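Local coordinates for chaperone SycD (Chlamydia pneumoniae, PDB 4NRH), which binds CopN and probably serves as a cytosolic type III secretion chaperone whose complex directs the secretion of translocator proteins, at residues S107-Y110 against S111-L114; Y132-Y135 against I136-L140; E146-K149 against A150-M153. All coordinates share one frame; numbering follows the deposited sequence.

Interaction 1: residues S107-Y110 against S111-L114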
ATOM      1  N   SER D 107     -27.399   7.675   3.691  1.00 58.87           N
ATOM      2  CA  SER D 107     -26.574   8.621   2.947  1.00 60.60           C
ATOM      3  C   SER D 107     -27.106   8.831   1.533  1.00 59.69           C
ATOM      4  O   SER D 107     -26.522   9.580   0.749  1.00 69.46           O
ATOM      5  CB  SER D 107     -25.125   8.138   2.890  1.00 71.52           C
ATOM      6  OG  SER D 107     -24.543   8.109   4.182  1.00 77.14           O
ATOM      7  N   GLU D 108     -28.207   8.150   1.219  1.00 58.59           N
ATOM      8  CA  GLU D 108     -28.843   8.210  -0.097  1.00 60.39           C
ATOM      9  C   GLU D 108     -27.917   7.698  -1.197  1.00 62.57           C
ATOM     10  O   GLU D 108     -28.022   8.110  -2.351  1.00 64.46           O
ATOM     11  CB  GLU D 108     -29.320   9.630  -0.422  1.00 65.27           C
ATOM     12  CG  GLU D 108     -30.417  10.144   0.497  1.00 68.56           C
ATOM     13  CD  GLU D 108     -30.879  11.539   0.130  1.00 82.49           C
ATOM     14  OE1 GLU D 108     -30.714  11.933  -1.045  1.00 86.01           O
ATOM     15  OE2 GLU D 108     -31.421  12.238   1.011  1.00 86.75           O
ATOM     16  N   GLN D 109     -27.007   6.802  -0.827  1.00 59.53           N
ATOM     17  CA  GLN D 109     -26.186   6.102  -1.804  1.00 56.90           C
ATOM     18  C   GLN D 109     -26.826   4.745  -2.063  1.00 54.69           C
ATOM     19  O   GLN D 109     -26.329   3.710  -1.620  1.00 56.94           O
ATOM     20  CB  GLN D 109     -24.747   5.945  -1.309  1.00 62.82           C
ATOM     21  CG  GLN D 109     -24.116   7.240  -0.819  1.00 72.39           C
ATOM     22  CD  GLN D 109     -22.627   7.105  -0.566  1.00 75.37           C
ATOM     23  OE1 GLN D 109     -21.931   6.367  -1.264  1.00 81.72           O
ATOM     24  NE2 GLN D 109     -22.131   7.819   0.438  1.00 72.00           N
ATOM     25  N   TYR D 110     -27.936   4.770  -2.793  1.00 58.74           N
ATOM     26  CA  TYR D 110     -28.820   3.617  -2.923  1.00 59.49           C
ATOM     27  C   TYR D 110     -28.214   2.477  -3.735  1.00 55.97           C
ATOM     28  O   TYR D 110     -28.367   1.309  -3.374  1.00 58.26           O
ATOM     29  CB  TYR D 110     -30.147   4.057  -3.543  1.00 62.72           C
ATOM     30  CG  TYR D 110     -30.868   5.103  -2.722  1.00 61.77           C
ATOM     31  CD1 TYR D 110     -31.249   4.842  -1.411  1.00 61.41           C
ATOM     32  CD2 TYR D 110     -31.158   6.354  -3.252  1.00 66.29           C
ATOM     33  CE1 TYR D 110     -31.904   5.796  -0.654  1.00 59.28           C
ATOM     34  CE2 TYR D 110     -31.813   7.315  -2.501  1.00 61.28           C
ATOM     35  CZ  TYR D 110     -32.183   7.030  -1.204  1.00 61.52           C
ATOM     36  OH  TYR D 110     -32.835   7.981  -0.452  1.00 66.27           O
ATOM     37  N   SER D 111     -27.547   2.816  -4.835  1.00 52.10           N
ATOM     38  CA  SER D 111     -26.919   1.818  -5.697  1.00 54.23           C
ATOM     39  C   SER D 111     -25.989   0.894  -4.913  1.00 60.96           C
ATOM     40  O   SER D 111     -26.012  -0.325  -5.092  1.00 64.48           O
ATOM     41  CB  SER D 111     -26.144   2.503  -6.825  1.00 66.40           C
ATOM     42  OG  SER D 111     -25.562   1.549  -7.696  1.00 72.29           O
ATOM     43  N   GLN D 112     -25.169   1.483  -4.049  1.00 56.70           N
ATOM     44  CA  GLN D 112     -24.242   0.715  -3.227  1.00 55.42           C
ATOM     45  C   GLN D 112     -24.942   0.115  -2.011  1.00 50.94           C
ATOM     46  O   GLN D 112     -24.545  -0.940  -1.516  1.00 46.66           O
ATOM     47  CB  GLN D 112     -23.068   1.590  -2.794  1.00 62.42           C
ATOM     48  CG  GLN D 112     -22.158   1.971  -3.948  1.00 71.82           C
ATOM     49  CD  GLN D 112     -20.907   2.690  -3.498  1.00 81.73           C
ATOM     50  OE1 GLN D 112     -20.807   3.137  -2.355  1.00 83.35           O
ATOM     51  NE2 GLN D 112     -19.942   2.814  -4.401  1.00 88.97           N
ATOM     52  N   ALA D 113     -25.978   0.798  -1.533  1.00 51.59           N
ATOM     53  CA  ALA D 113     -26.799   0.285  -0.441  1.00 48.97           C
ATOM     54  C   ALA D 113     -27.488  -1.006  -0.862  1.00 53.25           C
ATOM     55  O   ALA D 113     -27.584  -1.956  -0.083  1.00 49.92           O
ATOM     56  CB  ALA D 113     -27.824   1.320  -0.010  1.00 53.99           C
ATOM     57  N   LEU D 114     -27.973  -1.026  -2.100  1.00 58.15           N
ATOM     58  CA  LEU D 114     -28.618  -2.204  -2.671  1.00 47.49           C
ATOM     59  C   LEU D 114     -27.685  -3.409  -2.693  1.00 51.69           C
ATOM     60  O   LEU D 114     -28.086  -4.521  -2.346  1.00 41.14           O
ATOM     61  CB  LEU D 114     -29.108  -1.901  -4.088  1.00 46.69           C
ATOM     62  CG  LEU D 114     -30.412  -1.113  -4.196  1.00 57.97           C
ATOM     63  CD1 LEU D 114     -30.563  -0.516  -5.584  1.00 58.76           C
ATOM     64  CD2 LEU D 114     -31.589  -2.013  -3.864  1.00 60.07           C
TER
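The backbone N of Ala113 donates to Gln109 O at 2.9 Å and that of Leu114 to Tyr110 O at 2.7 Å, the first bonds of helix 110-123, with Gln109 as its N-cap. The N-H···O angle of the second is 158°. Just before the cap, Glu108 has a positive phi (62°) and ends helix 94-106 in a Schellman motif, so one helix stops and the next starts within a very short turn. The side chains of Gln109 and Gln112 run side by side in the same direction, their amide planes 39° apart. Gln109 OE1 and Gln112 OE1 are both acceptors and merely lie close, at 3.6 Å; Gln112 is held instead through NE2, hydrogen-bonded to Glu32. Ala113 CB packs against the carbonyl oxygens of the first turn, 3.2 Å from Gln109 O, and Leu114 CG comes within 3.3 Å of Tyr110 O. The Tyr110 ring folds back along the turn, one face covered near its rim by Glu108 CA. This is the tight turn between the two helices of a tetratricopeptide repeat: Gln109, Gln112 and Ala113 pack on Leu104 of helix 94-106, while Tyr110 and Leu114 face helix 129-140.

Interaction 2: residues Y132-Y135 against I136-L140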
ATOM      1  N   TYR D 132     -36.602  -6.480   2.130  1.00 49.85           N
ATOM      2  CA  TYR D 132     -37.542  -5.376   2.318  1.00 55.37           C
ATOM      3  C   TYR D 132     -36.878  -4.018   2.116  1.00 57.21           C
ATOM      4  O   TYR D 132     -37.449  -3.126   1.489  1.00 56.38           O
ATOM      5  CB  TYR D 132     -38.177  -5.435   3.709  1.00 56.46           C
ATOM      6  CG  TYR D 132     -39.034  -4.229   4.030  1.00 52.71           C
ATOM      7  CD1 TYR D 132     -40.269  -4.052   3.421  1.00 62.08           C
ATOM      8  CD2 TYR D 132     -38.607  -3.268   4.938  1.00 52.50           C
ATOM      9  CE1 TYR D 132     -41.057  -2.952   3.708  1.00 66.15           C
ATOM     10  CE2 TYR D 132     -39.388  -2.165   5.231  1.00 59.26           C
ATOM     11  CZ  TYR D 132     -40.612  -2.012   4.612  1.00 70.28           C
ATOM     12  OH  TYR D 132     -41.395  -0.917   4.898  1.00 84.24           O
ATOM     13  N   TYR D 133     -35.675  -3.861   2.657  1.00 58.68           N
ATOM     14  CA  TYR D 133     -34.936  -2.611   2.511  1.00 62.69           C
ATOM     15  C   TYR D 133     -34.413  -2.452   1.089  1.00 60.95           C
ATOM     16  O   TYR D 133     -34.174  -1.335   0.628  1.00 61.65           O
ATOM     17  CB  TYR D 133     -33.791  -2.542   3.524  1.00 58.94           C
ATOM     18  CG  TYR D 133     -34.269  -2.230   4.923  1.00 62.92           C
ATOM     19  CD1 TYR D 133     -34.805  -0.987   5.231  1.00 61.69           C
ATOM     20  CD2 TYR D 133     -34.200  -3.182   5.932  1.00 60.83           C
ATOM     21  CE1 TYR D 133     -35.251  -0.696   6.506  1.00 65.71           C
ATOM     22  CE2 TYR D 133     -34.645  -2.902   7.210  1.00 66.99           C
ATOM     23  CZ  TYR D 133     -35.168  -1.657   7.491  1.00 65.22           C
ATOM     24  OH  TYR D 133     -35.611  -1.371   8.762  1.00 53.96           O
ATOM     25  N   ALA D 134     -34.230  -3.573   0.398  1.00 57.69           N
ATOM     26  CA  ALA D 134     -33.918  -3.542  -1.025  1.00 64.49           C
ATOM     27  C   ALA D 134     -35.124  -3.020  -1.799  1.00 65.29           C
ATOM     28  O   ALA D 134     -34.982  -2.241  -2.740  1.00 68.48           O
ATOM     29  CB  ALA D 134     -33.515  -4.923  -1.521  1.00 57.11           C
ATOM     30  N   TYR D 135     -36.311  -3.456  -1.385  1.00 58.48           N
ATOM     31  CA  TYR D 135     -37.565  -2.991  -1.968  1.00 62.88           C
ATOM     32  C   TYR D 135     -37.707  -1.478  -1.832  1.00 64.83           C
ATOM     33  O   TYR D 135     -38.064  -0.792  -2.789  1.00 67.51           O
ATOM     34  CB  TYR D 135     -38.756  -3.703  -1.314  1.00 63.84           C
ATOM     35  CG  TYR D 135     -40.025  -2.878  -1.248  1.00 69.47           C
ATOM     36  CD1 TYR D 135     -40.876  -2.787  -2.342  1.00 70.07           C
ATOM     37  CD2 TYR D 135     -40.381  -2.208  -0.083  1.00 66.10           C
ATOM     38  CE1 TYR D 135     -42.038  -2.040  -2.282  1.00 72.76           C
ATOM     39  CE2 TYR D 135     -41.538  -1.456  -0.016  1.00 68.44           C
ATOM     40  CZ  TYR D 135     -42.364  -1.377  -1.117  1.00 71.37           C
ATOM     41  OH  TYR D 135     -43.520  -0.632  -1.053  1.00 65.32           O
ATOM     42  N   ILE D 136     -37.440  -0.968  -0.632  1.00 61.34           N
ATOM     43  CA  ILE D 136     -37.478   0.468  -0.378  1.00 69.37           C
ATOM     44  C   ILE D 136     -36.532   1.225  -1.308  1.00 73.01           C
ATOM     45  O   ILE D 136     -36.916   2.218  -1.924  1.00 80.59           O
ATOM     46  CB  ILE D 136     -37.114   0.790   1.086  1.00 66.75           C
ATOM     47  CG1 ILE D 136     -38.185   0.252   2.037  1.00 66.26           C
ATOM     48  CG2 ILE D 136     -36.941   2.287   1.281  1.00 65.13           C
ATOM     49  CD1 ILE D 136     -37.918   0.573   3.493  1.00 66.67           C
ATOM     50  N   CYS D 137     -35.301   0.737  -1.422  1.00 67.04           N
ATOM     51  CA  CYS D 137     -34.290   1.387  -2.251  1.00 70.92           C
ATOM     52  C   CYS D 137     -34.647   1.338  -3.736  1.00 77.06           C
ATOM     53  O   CYS D 137     -34.478   2.326  -4.450  1.00 81.26           O
ATOM     54  CB  CYS D 137     -32.922   0.746  -2.019  1.00 68.76           C
ATOM     55  SG  CYS D 137     -32.154   1.181  -0.441  1.00 65.87           S
ATOM     56  N   TYR D 138     -35.129   0.185  -4.197  1.00 74.98           N
ATOM     57  CA  TYR D 138     -35.566   0.035  -5.583  1.00 78.15           C
ATOM     58  C   TYR D 138     -36.730   0.976  -5.886  1.00 82.44           C
ATOM     59  O   TYR D 138     -36.883   1.454  -7.010  1.00 87.21           O
ATOM     60  CB  TYR D 138     -35.976  -1.410  -5.868  1.00 75.95           C
ATOM     61  CG  TYR D 138     -34.824  -2.366  -6.085  1.00 80.98           C
ATOM     62  CD1 TYR D 138     -33.745  -2.019  -6.886  1.00 78.70           C
ATOM     63  CD2 TYR D 138     -34.822  -3.622  -5.493  1.00 74.31           C
ATOM     64  CE1 TYR D 138     -32.694  -2.896  -7.089  1.00 78.13           C
ATOM     65  CE2 TYR D 138     -33.777  -4.504  -5.687  1.00 79.08           C
ATOM     66  CZ  TYR D 138     -32.716  -4.136  -6.485  1.00 81.05           C
ATOM     67  OH  TYR D 138     -31.674  -5.014  -6.681  1.00 73.85           O
ATOM     68  N   THR D 139     -37.550   1.228  -4.870  1.00 79.65           N
ATOM     69  CA  THR D 139     -38.651   2.178  -4.966  1.00 84.38           C
ATOM     70  C   THR D 139     -38.103   3.595  -5.113  1.00 93.20           C
ATOM     71  O   THR D 139     -38.641   4.412  -5.863  1.00105.94           O
ATOM     72  CB  THR D 139     -39.578   2.095  -3.733  1.00 82.05           C
ATOM     73  OG1 THR D 139     -40.209   0.810  -3.692  1.00 80.36           O
ATOM     74  CG2 THR D 139     -40.647   3.179  -3.782  1.00 85.49           C
ATOM     75  N   LEU D 140     -37.014   3.871  -4.401  1.00 88.05           N
ATOM     76  CA  LEU D 140     -36.393   5.193  -4.396  1.00 91.75           C
ATOM     77  C   LEU D 140     -35.746   5.560  -5.731  1.00 99.72           C
ATOM     78  O   LEU D 140     -35.414   6.723  -5.959  1.00107.05           O
ATOM     79  CB  LEU D 140     -35.350   5.294  -3.277  1.00 87.99           C
ATOM     80  CG  LEU D 140     -35.754   6.070  -2.018  1.00 87.06           C
ATOM     81  CD1 LEU D 140     -36.707   7.210  -2.356  1.00 94.85           C
ATOM     82  CD2 LEU D 140     -36.352   5.160  -0.959  1.00 79.09           C
TER
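Two successive turns of helix 129-140, in the helical-hairpin array of this tetratricopeptide-repeat chaperone, meet through Ile136 and the tyrosines of the preceding turn. Regular i to i+4 backbone bonds join them: Ile136 N to Tyr132 O, Cys137 N to Tyr133 O, and Tyr138 N to Ala134 O, the last 2.8 Å long. Ile136 CD1 abuts two aromatic rings, 3.6 Å from Tyr132 CE2 and 3.9 Å from Tyr133 CD1. CG1 of Ile136 is placed over one face of the Tyr132 ring, near its rim, because chi1 (-67°) sets it beside the backbone N and back toward the preceding turn. The Ile136 side chain runs alongside that of Tyr133 but crosses Tyr135 at about a right angle, with CG1 3.9 Å from Tyr135 CD2. The rings of Tyr132 and Tyr133 also meet, Tyr132 CD2 standing over the centre of the Tyr133 face. On another side of the helix, Ala134 CB touches Tyr138 CE2 at 4.2 Å. Tyr132 also packs on helix 165-174, and Tyr133 on Phe98. At Tyr135 O two donors of one residue converge from opposite faces of the carbonyl plane: Thr139 N at 2.9 Å and Thr139 OG1 at 2.8 Å, the hydroxyl oxygen also lying over one face of the Tyr135 ring.

Interaction 3: residues E146-K149 against A150-M153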
ATOM      1  N   GLU D 146     -37.485  -3.663  -9.793  1.00 85.40           N
ATOM      2  CA  GLU D 146     -36.883  -4.726  -8.995  1.00 78.48           C
ATOM      3  C   GLU D 146     -37.484  -4.714  -7.596  1.00 72.77           C
ATOM      4  O   GLU D 146     -37.273  -5.638  -6.809  1.00 66.64           O
ATOM      5  CB  GLU D 146     -35.363  -4.559  -8.914  1.00 81.57           C
ATOM      6  CG  GLU D 146     -34.589  -5.077 -10.114  1.00 90.26           C
ATOM      7  CD  GLU D 146     -34.697  -6.581 -10.278  1.00 95.93           C
ATOM      8  OE1 GLU D 146     -34.586  -7.301  -9.264  1.00 97.98           O
ATOM      9  OE2 GLU D 146     -34.883  -7.041 -11.424  1.00 95.61           O
ATOM     10  N   ALA D 147     -38.226  -3.653  -7.294  1.00 77.20           N
ATOM     11  CA  ALA D 147     -38.857  -3.479  -5.991  1.00 71.02           C
ATOM     12  C   ALA D 147     -39.861  -4.589  -5.693  1.00 77.93           C
ATOM     13  O   ALA D 147     -39.850  -5.160  -4.603  1.00 80.91           O
ATOM     14  CB  ALA D 147     -39.539  -2.120  -5.915  1.00 66.31           C
ATOM     15  N   GLU D 148     -40.729  -4.886  -6.656  1.00 83.29           N
ATOM     16  CA  GLU D 148     -41.745  -5.917  -6.467  1.00 82.61           C
ATOM     17  C   GLU D 148     -41.130  -7.303  -6.284  1.00 76.72           C
ATOM     18  O   GLU D 148     -41.581  -8.078  -5.442  1.00 81.47           O
ATOM     19  CB  GLU D 148     -42.721  -5.934  -7.646  1.00 88.55           C
ATOM     20  CG  GLU D 148     -43.750  -4.815  -7.620  1.00 99.31           C
ATOM     21  CD  GLU D 148     -44.702  -4.931  -6.442  1.00103.27           C
ATOM     22  OE1 GLU D 148     -44.994  -6.071  -6.020  1.00101.75           O
ATOM     23  OE2 GLU D 148     -45.161  -3.884  -5.939  1.00104.69           O
ATOM     24  N   LYS D 149     -40.106  -7.610  -7.075  1.00 68.24           N
ATOM     25  CA  LYS D 149     -39.416  -8.892  -6.965  1.00 72.79           C
ATOM     26  C   LYS D 149     -38.778  -9.061  -5.589  1.00 72.53           C
ATOM     27  O   LYS D 149     -38.786 -10.151  -5.017  1.00 79.36           O
ATOM     28  CB  LYS D 149     -38.351  -9.028  -8.055  1.00 77.10           C
ATOM     29  CG  LYS D 149     -37.671 -10.387  -8.080  1.00 82.98           C
ATOM     30  CD  LYS D 149     -36.480 -10.403  -9.022  1.00 88.66           C
ATOM     31  CE  LYS D 149     -36.910 -10.187 -10.464  1.00 96.67           C
ATOM     32  NZ  LYS D 149     -35.779 -10.381 -11.414  1.00101.31           N
ATOM     33  N   ALA D 150     -38.227  -7.973  -5.063  1.00 69.81           N
ATOM     34  CA  ALA D 150     -37.599  -7.985  -3.747  1.00 65.34           C
ATOM     35  C   ALA D 150     -38.648  -8.048  -2.643  1.00 59.56           C
ATOM     36  O   ALA D 150     -38.411  -8.625  -1.581  1.00 55.34           O
ATOM     37  CB  ALA D 150     -36.713  -6.760  -3.570  1.00 61.27           C
ATOM     38  N   LEU D 151     -39.805  -7.445  -2.897  1.00 63.57           N
ATOM     39  CA  LEU D 151     -40.908  -7.460  -1.942  1.00 65.08           C
ATOM     40  C   LEU D 151     -41.434  -8.878  -1.745  1.00 64.36           C
ATOM     41  O   LEU D 151     -41.704  -9.301  -0.620  1.00 62.25           O
ATOM     42  CB  LEU D 151     -42.040  -6.541  -2.412  1.00 70.27           C
ATOM     43  CG  LEU D 151     -42.770  -5.690  -1.366  1.00 65.16           C
ATOM     44  CD1 LEU D 151     -44.268  -5.671  -1.641  1.00 64.31           C
ATOM     45  CD2 LEU D 151     -42.484  -6.152   0.058  1.00 59.32           C
ATOM     46  N   GLU D 152     -41.585  -9.606  -2.848  1.00 63.32           N
ATOM     47  CA  GLU D 152     -42.047 -10.988  -2.802  1.00 69.21           C
ATOM     48  C   GLU D 152     -41.073 -11.883  -2.038  1.00 77.31           C
ATOM     49  O   GLU D 152     -41.489 -12.762  -1.284  1.00 80.83           O
ATOM     50  CB  GLU D 152     -42.258 -11.530  -4.219  1.00 71.65           C
ATOM     51  CG  GLU D 152     -42.520 -13.028  -4.289  1.00 81.07           C
ATOM     52  CD  GLU D 152     -43.900 -13.415  -3.788  1.00 88.25           C
ATOM     53  OE1 GLU D 152     -44.160 -14.628  -3.647  1.00 92.81           O
ATOM     54  OE2 GLU D 152     -44.726 -12.511  -3.537  1.00 88.14           O
ATOM     55  N   MET D 153     -39.777 -11.653  -2.234  1.00 76.08           N
ATOM     56  CA  MET D 153     -38.751 -12.437  -1.555  1.00 72.09           C
ATOM     57  C   MET D 153     -38.811 -12.217  -0.049  1.00 63.59           C
ATOM     58  O   MET D 153     -38.625 -13.151   0.731  1.00 61.74           O
ATOM     59  CB  MET D 153     -37.360 -12.086  -2.083  1.00 68.61           C
ATOM     60  CG  MET D 153     -36.876 -12.997  -3.197  1.00 71.11           C
ATOM     61  SD  MET D 153     -35.413 -12.363  -4.034  1.00 85.85           S
ATOM     62  CE  MET D 153     -35.304 -13.491  -5.422  1.00105.11           C
TER
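Backbone hydrogen bonds carry most of the contact between Glu146-Lys149 and Ala150-Met153, at the N-terminal part of helix 147-158. Ala150 N donates to Glu146 O at 3.1 Å, Leu151 N to Ala147 O at 2.9 Å and Glu152 N to Glu148 O at 3.0 Å, the last being the straightest of the series at 160°. The fourth bond, from Met153 N to Lys149 O, is weak at 3.3 Å. Van der Waals contacts are made by side-chain atoms, chiefly CB carbons, against carbonyl oxygens of the preceding turn. Ala150 CB approaches Glu146 O at 3.5 Å, and Leu151 CB lies 3.4 Å from both Ala147 O and Glu148 O. Met153 sends CB, CG and SD past Lys149 O, with SD at 4.2 Å. Among the charged groups, a weak salt bridge within Glu146-Lys149 joins Lys149 NZ to Glu146 OE2 at 3.5 Å; the lysine chain leaves extended (chi1 -175°) and bends at chi3, which turns the ammonium back toward the glutamate. Glu152 instead bends at chi2, and its OE2 forms a salt bridge with Arg175 near the C terminus. Buried Ala147 and Leu151 pack on helix 129-140, Ala147 on Tyr138 and Thr139 and Leu151 on Tyr135; Glu146 touches Tyr138 as well.

How the interactions relate
The three contacts lie in series along the chain, at the start of helix 110-123, on helix 129-140 and in the N-terminal part of helix 147-158, with interaction 2 in the middle. Interactions 1 and 2 have centres about 10 Å apart: Leu114 CD2 packs 3.5 Å from Tyr138 CE1 and Tyr110 CZ 3.8 Å from Leu140 CG. On to interaction 3 the centres are about 8 Å apart, and Tyr135 CD1 reaches Leu151 CG at 3.6 Å while Tyr138 CB lies 3.5 Å from Ala147 N. Tyr138 thus touches both neighbours. Interactions 1 and 3 do not meet, their centres being about 17 Å and their nearest atoms about 7 Å apart.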